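Local coordinates for protein mannan endo-1,4-beta-mannosidase (Cryptopygus antarcticus, PDB 4OOU) that hydrolyses internal beta-1,4 linkages in the backbone of mannans, releasing mannobiose, mannotriose and mannotetraose, at residues 182-196 against 206-219. Sequence-based numbering, arbitrary orientation.
Sequences PEGTLQPGSDQNSCY and AGWGGKKFPMKQIL
Ala-206 rests its CB on the carbonyl O of Glu-183 and on Leu-186 CD1, a tight place that suits its lone methyl. Gly-207 follows, with a positive phi that a side chain would oppose; its N donates to Glu-183 O (2.9 Å, 162° at the hydrogen). Trp-208, a substrate-binding residue, lays its six-membered ring over Gly-184, whose lack of a side chain lets the ring settle directly on CA, 3.4 Å from the centroid (CH-pi). Gly-209, within the type I turn 207-210, bonds through N to Gly-184 O (2.8 Å). Lys-211 has an aliphatic stem long enough to cross Pro-188 CD. Thr-185 O takes both Lys-212 N, from above the carbonyl plane, and Phe-213 N, nearly head-on. Phe-213 and Leu-186 form a single beta bridge, Gln-187 N donating to Phe-213 O at a very short 2.5 Å; the flat Phe-213 ring can offer its edge to Thr-185 OG1, which bonds to Gly-134 O, and stack with Phe-146. Pro-214, at the helix N-cap, sets CG against OE1 of substrate-binding Gln-187, whose CG is anti to the backbone N (chi1 -179°) and chain extended beyond. Met-215 CG touches Cys-195 O. Lys-216 covers the Tyr-196 ring, CB 4.1 Å from its centroid. Ile-218 packs CD1 against Leu-186 CB and CG2 against Pro-182. Leu-219 CD1 meets the Tyr-196 edge in plane. Replacing Tyr-196 by alanine is likely to deprive the Lys-216 stem of its aromatic platform and Leu-219 CD1 of this edge contact. In this TIM barrel the long loop between strand 179-180 and helix 215-232 thus folds back on itself and onto the helix's first residues, with helix 140-145 beside Phe-213 and the Cys-195 to Cys-262 disulfide tying it to helix 260-267.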
loop_
_atom_site.group_PDB
_atom_site.type_symbol
_atom_site.label_atom_id
_atom_site.label_comp_id
_atom_site.label_asym_id
_atom_site.label_seq_id
_atom_site.Cartn_x
_atom_site.Cartn_y
_atom_site.Cartn_z
ATOM N N PRO A 182 8.532 1.488 5.338
ATOM C CA PRO A 182 9.083 1.121 6.636
ATOM C C PRO A 182 10.525 1.569 6.793
ATOM O O PRO A 182 11.001 1.672 7.909
ATOM C CB PRO A 182 9.039 -0.411 6.611
ATOM C CG PRO A 182 7.976 -0.757 5.621
ATOM C CD PRO A 182 8.012 0.328 4.591
ATOM N N GLU A 183 11.203 1.811 5.676
ATOM C CA GLU A 183 12.636 2.173 5.651
ATOM C C GLU A 183 12.888 3.581 6.149
ATOM O O GLU A 183 14.044 3.948 6.446
ATOM C CB GLU A 183 13.224 2.055 4.232
ATOM C CG GLU A 183 13.096 0.661 3.632
ATOM C CD GLU A 183 11.708 0.375 3.062
ATOM O OE1 GLU A 183 11.084 1.337 2.521
ATOM O OE2 GLU A 183 11.268 -0.808 3.157
ATOM N N GLY A 184 11.814 4.362 6.233
ATOM C CA GLY A 184 11.877 5.721 6.736
ATOM C C GLY A 184 12.295 5.811 8.192
ATOM O O GLY A 184 13.084 6.659 8.556
ATOM N N THR A 185 11.751 4.909 9.010
ATOM C CA THR A 185 11.961 4.934 10.445
ATOM C C THR A 185 12.753 3.700 10.846
ATOM O O THR A 185 12.811 3.318 12.012
ATOM C CB THR A 185 10.609 5.055 11.189
ATOM O OG1 THR A 185 9.638 4.162 10.613
ATOM C CG2 THR A 185 10.121 6.469 11.075
ATOM N N LEU A 186 13.387 3.093 9.854
ATOM C CA LEU A 186 14.237 1.923 10.039
ATOM C C LEU A 186 15.497 2.351 10.770
ATOM O O LEU A 186 15.950 3.448 10.553
ATOM C CB LEU A 186 14.604 1.363 8.664
ATOM C CG LEU A 186 15.363 0.056 8.400
ATOM C CD1 LEU A 186 16.408 0.260 7.306
ATOM C CD2 LEU A 186 15.999 -0.557 9.635
ATOM N N GLN A 187 16.025 1.483 11.639
ATOM C CA GLN A 187 17.336 1.657 12.308
ATOM C C GLN A 187 18.338 0.675 11.697
ATOM O O GLN A 187 18.356 -0.509 12.053
ATOM C CB GLN A 187 17.201 1.387 13.819
ATOM C CG GLN A 187 18.468 1.550 14.650
ATOM C CD GLN A 187 18.214 1.227 16.107
ATOM O OE1 GLN A 187 18.005 0.087 16.465
ATOM N NE2 GLN A 187 18.223 2.233 16.945
ATOM N N PRO A 188 19.156 1.144 10.748
ATOM C CA PRO A 188 20.007 0.176 10.061
ATOM C C PRO A 188 21.158 -0.347 10.936
ATOM O O PRO A 188 21.576 0.334 11.868
ATOM C CB PRO A 188 20.534 0.962 8.832
ATOM C CG PRO A 188 19.716 2.210 8.749
ATOM C CD PRO A 188 19.248 2.484 10.149
ATOM N N GLY A 189 21.656 -1.536 10.601
ATOM C CA GLY A 189 22.672 -2.225 11.375
ATOM C C GLY A 189 22.842 -3.674 10.935
ATOM O O GLY A 189 22.001 -4.222 10.231
ATOM N N SER A 190 23.934 -4.300 11.371
ATOM C CA SER A 190 24.246 -5.686 11.003
ATOM C C SER A 190 23.461 -6.735 11.813
ATOM O O SER A 190 22.861 -6.399 12.829
ATOM C CB SER A 190 25.734 -5.887 11.205
ATOM O OG SER A 190 26.338 -4.614 11.255
ATOM N N ASP A 191 23.481 -7.991 11.345
ATOM C CA ASP A 191 22.863 -9.143 12.031
ATOM C C ASP A 191 23.163 -10.395 11.205
ATOM O O ASP A 191 23.045 -10.359 9.979
ATOM C CB ASP A 191 21.355 -8.945 12.152
ATOM C CG ASP A 191 20.678 -9.996 13.004
ATOM O OD1 ASP A 191 20.303 -11.065 12.456
ATOM O OD2 ASP A 191 20.473 -9.729 14.215
ATOM N N GLN A 192 23.571 -11.483 11.863
ATOM C CA GLN A 192 23.921 -12.742 11.173
ATOM C C GLN A 192 22.849 -13.155 10.136
ATOM O O GLN A 192 23.174 -13.533 8.991
ATOM C CB GLN A 192 24.145 -13.869 12.192
ATOM N N ASN A 193 21.582 -13.062 10.558
ATOM C CA ASN A 193 20.405 -13.381 9.734
ATOM C C ASN A 193 20.101 -12.239 8.761
ATOM O O ASN A 193 19.844 -11.116 9.190
ATOM C CB ASN A 193 19.200 -13.607 10.659
ATOM C CG ASN A 193 17.927 -13.995 9.918
ATOM O OD1 ASN A 193 16.956 -14.405 10.553
ATOM N ND2 ASN A 193 17.909 -13.846 8.595
ATOM N N SER A 194 20.110 -12.536 7.464
ATOM C CA SER A 194 20.156 -11.494 6.436
ATOM C C SER A 194 18.797 -10.849 6.099
ATOM O O SER A 194 18.774 -9.783 5.466
ATOM C CB SER A 194 20.825 -12.026 5.176
ATOM O OG SER A 194 19.959 -12.903 4.500
ATOM N N CYS A 195 17.694 -11.492 6.502
ATOM C CA CYS A 195 16.436 -10.787 6.746
ATOM C C CYS A 195 16.531 -9.535 7.629
ATOM O O CYS A 195 15.670 -8.648 7.494
ATOM C CB CYS A 195 15.398 -11.672 7.440
ATOM S SG CYS A 195 14.879 -13.105 6.506
ATOM N N TYR A 196 17.488 -9.489 8.566
ATOM C CA TYR A 196 17.642 -8.337 9.476
ATOM C C TYR A 196 18.861 -7.440 9.138
ATOM O O TYR A 196 18.907 -6.289 9.551
ATOM C CB TYR A 196 17.657 -8.790 10.955
ATOM C CG TYR A 196 16.541 -9.764 11.357
ATOM C CD1 TYR A 196 15.257 -9.668 10.798
ATOM C CD2 TYR A 196 16.773 -10.799 12.286
ATOM C CE1 TYR A 196 14.247 -10.575 11.145
ATOM C CE2 TYR A 196 15.766 -11.698 12.651
ATOM C CZ TYR A 196 14.500 -11.582 12.076
ATOM O OH TYR A 196 13.469 -12.444 12.406
ATOM N N ALA A 206 18.118 5.446 3.923
ATOM C CA ALA A 206 17.086 5.010 4.854
ATOM C C ALA A 206 17.334 5.687 6.186
ATOM O O ALA A 206 18.442 6.190 6.434
ATOM C CB ALA A 206 17.094 3.498 5.027
ATOM N N GLY A 207 16.308 5.693 7.038
ATOM C CA GLY A 207 16.389 6.301 8.367
ATOM C C GLY A 207 16.025 7.764 8.356
ATOM O O GLY A 207 16.168 8.437 9.362
ATOM N N TRP A 208 15.539 8.270 7.230
ATOM C CA TRP A 208 15.352 9.719 7.063
ATOM C C TRP A 208 14.286 10.287 8.037
ATOM O O TRP A 208 14.297 11.498 8.380
ATOM C CB TRP A 208 15.031 10.067 5.584
ATOM C CG TRP A 208 13.636 9.752 5.109
ATOM C CD1 TRP A 208 12.541 10.573 5.167
ATOM C CD2 TRP A 208 13.188 8.544 4.492
ATOM N NE1 TRP A 208 11.444 9.936 4.642
ATOM C CE2 TRP A 208 11.815 8.696 4.222
ATOM C CE3 TRP A 208 13.807 7.349 4.156
ATOM C CZ2 TRP A 208 11.056 7.697 3.630
ATOM C CZ3 TRP A 208 13.042 6.347 3.556
ATOM C CH2 TRP A 208 11.687 6.534 3.299
ATOM N N GLY A 209 13.376 9.409 8.470
ATOM C CA GLY A 209 12.378 9.777 9.457
ATOM C C GLY A 209 12.872 9.623 10.879
ATOM O O GLY A 209 12.124 9.779 11.823
ATOM N N GLY A 210 14.153 9.375 11.039
ATOM C CA GLY A 210 14.698 9.066 12.335
ATOM C C GLY A 210 14.822 7.549 12.457
ATOM O O GLY A 210 13.955 6.800 11.989
ATOM N N LYS A 211 15.892 7.106 13.109
ATOM C CA LYS A 211 16.247 5.709 13.122
ATOM C C LYS A 211 15.669 5.038 14.349
ATOM O O LYS A 211 16.365 4.867 15.335
ATOM C CB LYS A 211 17.774 5.559 13.036
ATOM C CG LYS A 211 18.312 5.782 11.613
ATOM C CD LYS A 211 19.684 6.467 11.554
ATOM C CE LYS A 211 20.449 6.073 10.292
ATOM N NZ LYS A 211 21.887 6.440 10.270
ATOM N N LYS A 212 14.402 4.625 14.255
ATOM C CA LYS A 212 13.630 4.133 15.417
ATOM C C LYS A 212 13.577 2.619 15.599
ATOM O O LYS A 212 13.674 2.127 16.712
ATOM C CB LYS A 212 12.178 4.655 15.344
ATOM C CG LYS A 212 12.092 6.151 15.066
ATOM C CD LYS A 212 10.664 6.662 15.112
ATOM C CE LYS A 212 10.589 8.122 14.657
ATOM N NZ LYS A 212 11.183 9.073 15.641
ATOM N N PHE A 213 13.382 1.889 14.511
ATOM C CA PHE A 213 13.087 0.468 14.578
ATOM C C PHE A 213 14.128 -0.392 13.844
ATOM O O PHE A 213 14.475 -0.118 12.694
ATOM C CB PHE A 213 11.736 0.180 13.931
ATOM C CG PHE A 213 10.654 1.169 14.277
ATOM C CD1 PHE A 213 10.148 1.239 15.562
ATOM C CD2 PHE A 213 10.111 1.996 13.299
ATOM C CE1 PHE A 213 9.153 2.131 15.871
ATOM C CE2 PHE A 213 9.108 2.890 13.616
ATOM C CZ PHE A 213 8.632 2.961 14.904
ATOM N N PRO A 214 14.608 -1.462 14.488
ATOM C CA PRO A 214 15.380 -2.428 13.743
ATOM C C PRO A 214 14.483 -3.313 12.861
ATOM O O PRO A 214 13.315 -3.620 13.214
ATOM C CB PRO A 214 16.052 -3.256 14.839
ATOM C CG PRO A 214 15.938 -2.442 16.079
ATOM C CD PRO A 214 14.636 -1.744 15.928
ATOM N N MET A 215 15.031 -3.727 11.721
ATOM C CA MET A 215 14.277 -4.549 10.801
ATOM C C MET A 215 13.532 -5.631 11.539
ATOM O O MET A 215 12.392 -5.939 11.190
ATOM C CB MET A 215 15.185 -5.192 9.778
ATOM C CG MET A 215 14.437 -5.729 8.581
ATOM S SD MET A 215 13.972 -4.395 7.490
ATOM C CE MET A 215 12.255 -4.839 7.318
ATOM N N LYS A 216 14.157 -6.213 12.557
ATOM C CA LYS A 216 13.493 -7.283 13.276
ATOM C C LYS A 216 12.138 -6.830 13.826
ATOM O O LYS A 216 11.151 -7.541 13.681
ATOM C CB LYS A 216 14.352 -7.866 14.408
ATOM C CG LYS A 216 13.588 -8.966 15.159
ATOM C CD LYS A 216 14.432 -9.853 16.060
ATOM C CE LYS A 216 13.601 -11.067 16.440
ATOM N NZ LYS A 216 14.280 -11.904 17.453
ATOM N N GLN A 217 12.090 -5.670 14.472
ATOM C CA GLN A 217 10.821 -5.199 15.032
ATOM C C GLN A 217 9.862 -4.823 13.929
ATOM O O GLN A 217 8.683 -5.220 13.968
ATOM C CB GLN A 217 11.005 -4.040 15.995
ATOM C CG GLN A 217 11.876 -4.389 17.193
ATOM C CD GLN A 217 11.372 -5.609 17.924
ATOM O OE1 GLN A 217 10.241 -5.635 18.421
ATOM N NE2 GLN A 217 12.209 -6.648 17.980
ATOM N N ILE A 218 10.358 -4.106 12.921
ATOM C CA ILE A 218 9.529 -3.832 11.733
ATOM C C ILE A 218 8.817 -5.089 11.237
ATOM O O ILE A 218 7.596 -5.095 11.124
ATOM C CB ILE A 218 10.311 -3.234 10.540
ATOM C CG1 ILE A 218 10.778 -1.797 10.859
ATOM C CG2 ILE A 218 9.430 -3.275 9.288
ATOM C CD1 ILE A 218 11.653 -1.156 9.813
ATOM N N LEU A 219 9.591 -6.137 10.953
ATOM C CA LEU A 219 9.069 -7.375 10.343
ATOM C C LEU A 219 8.178 -8.162 11.270
ATOM O O LEU A 219 7.222 -8.785 10.805
ATOM C CB LEU A 219 10.218 -8.297 9.873
ATOM C CG LEU A 219 11.066 -7.752 8.720
ATOM C CD1 LEU A 219 12.257 -8.651 8.458
ATOM C CD2 LEU A 219 10.204 -7.604 7.475
#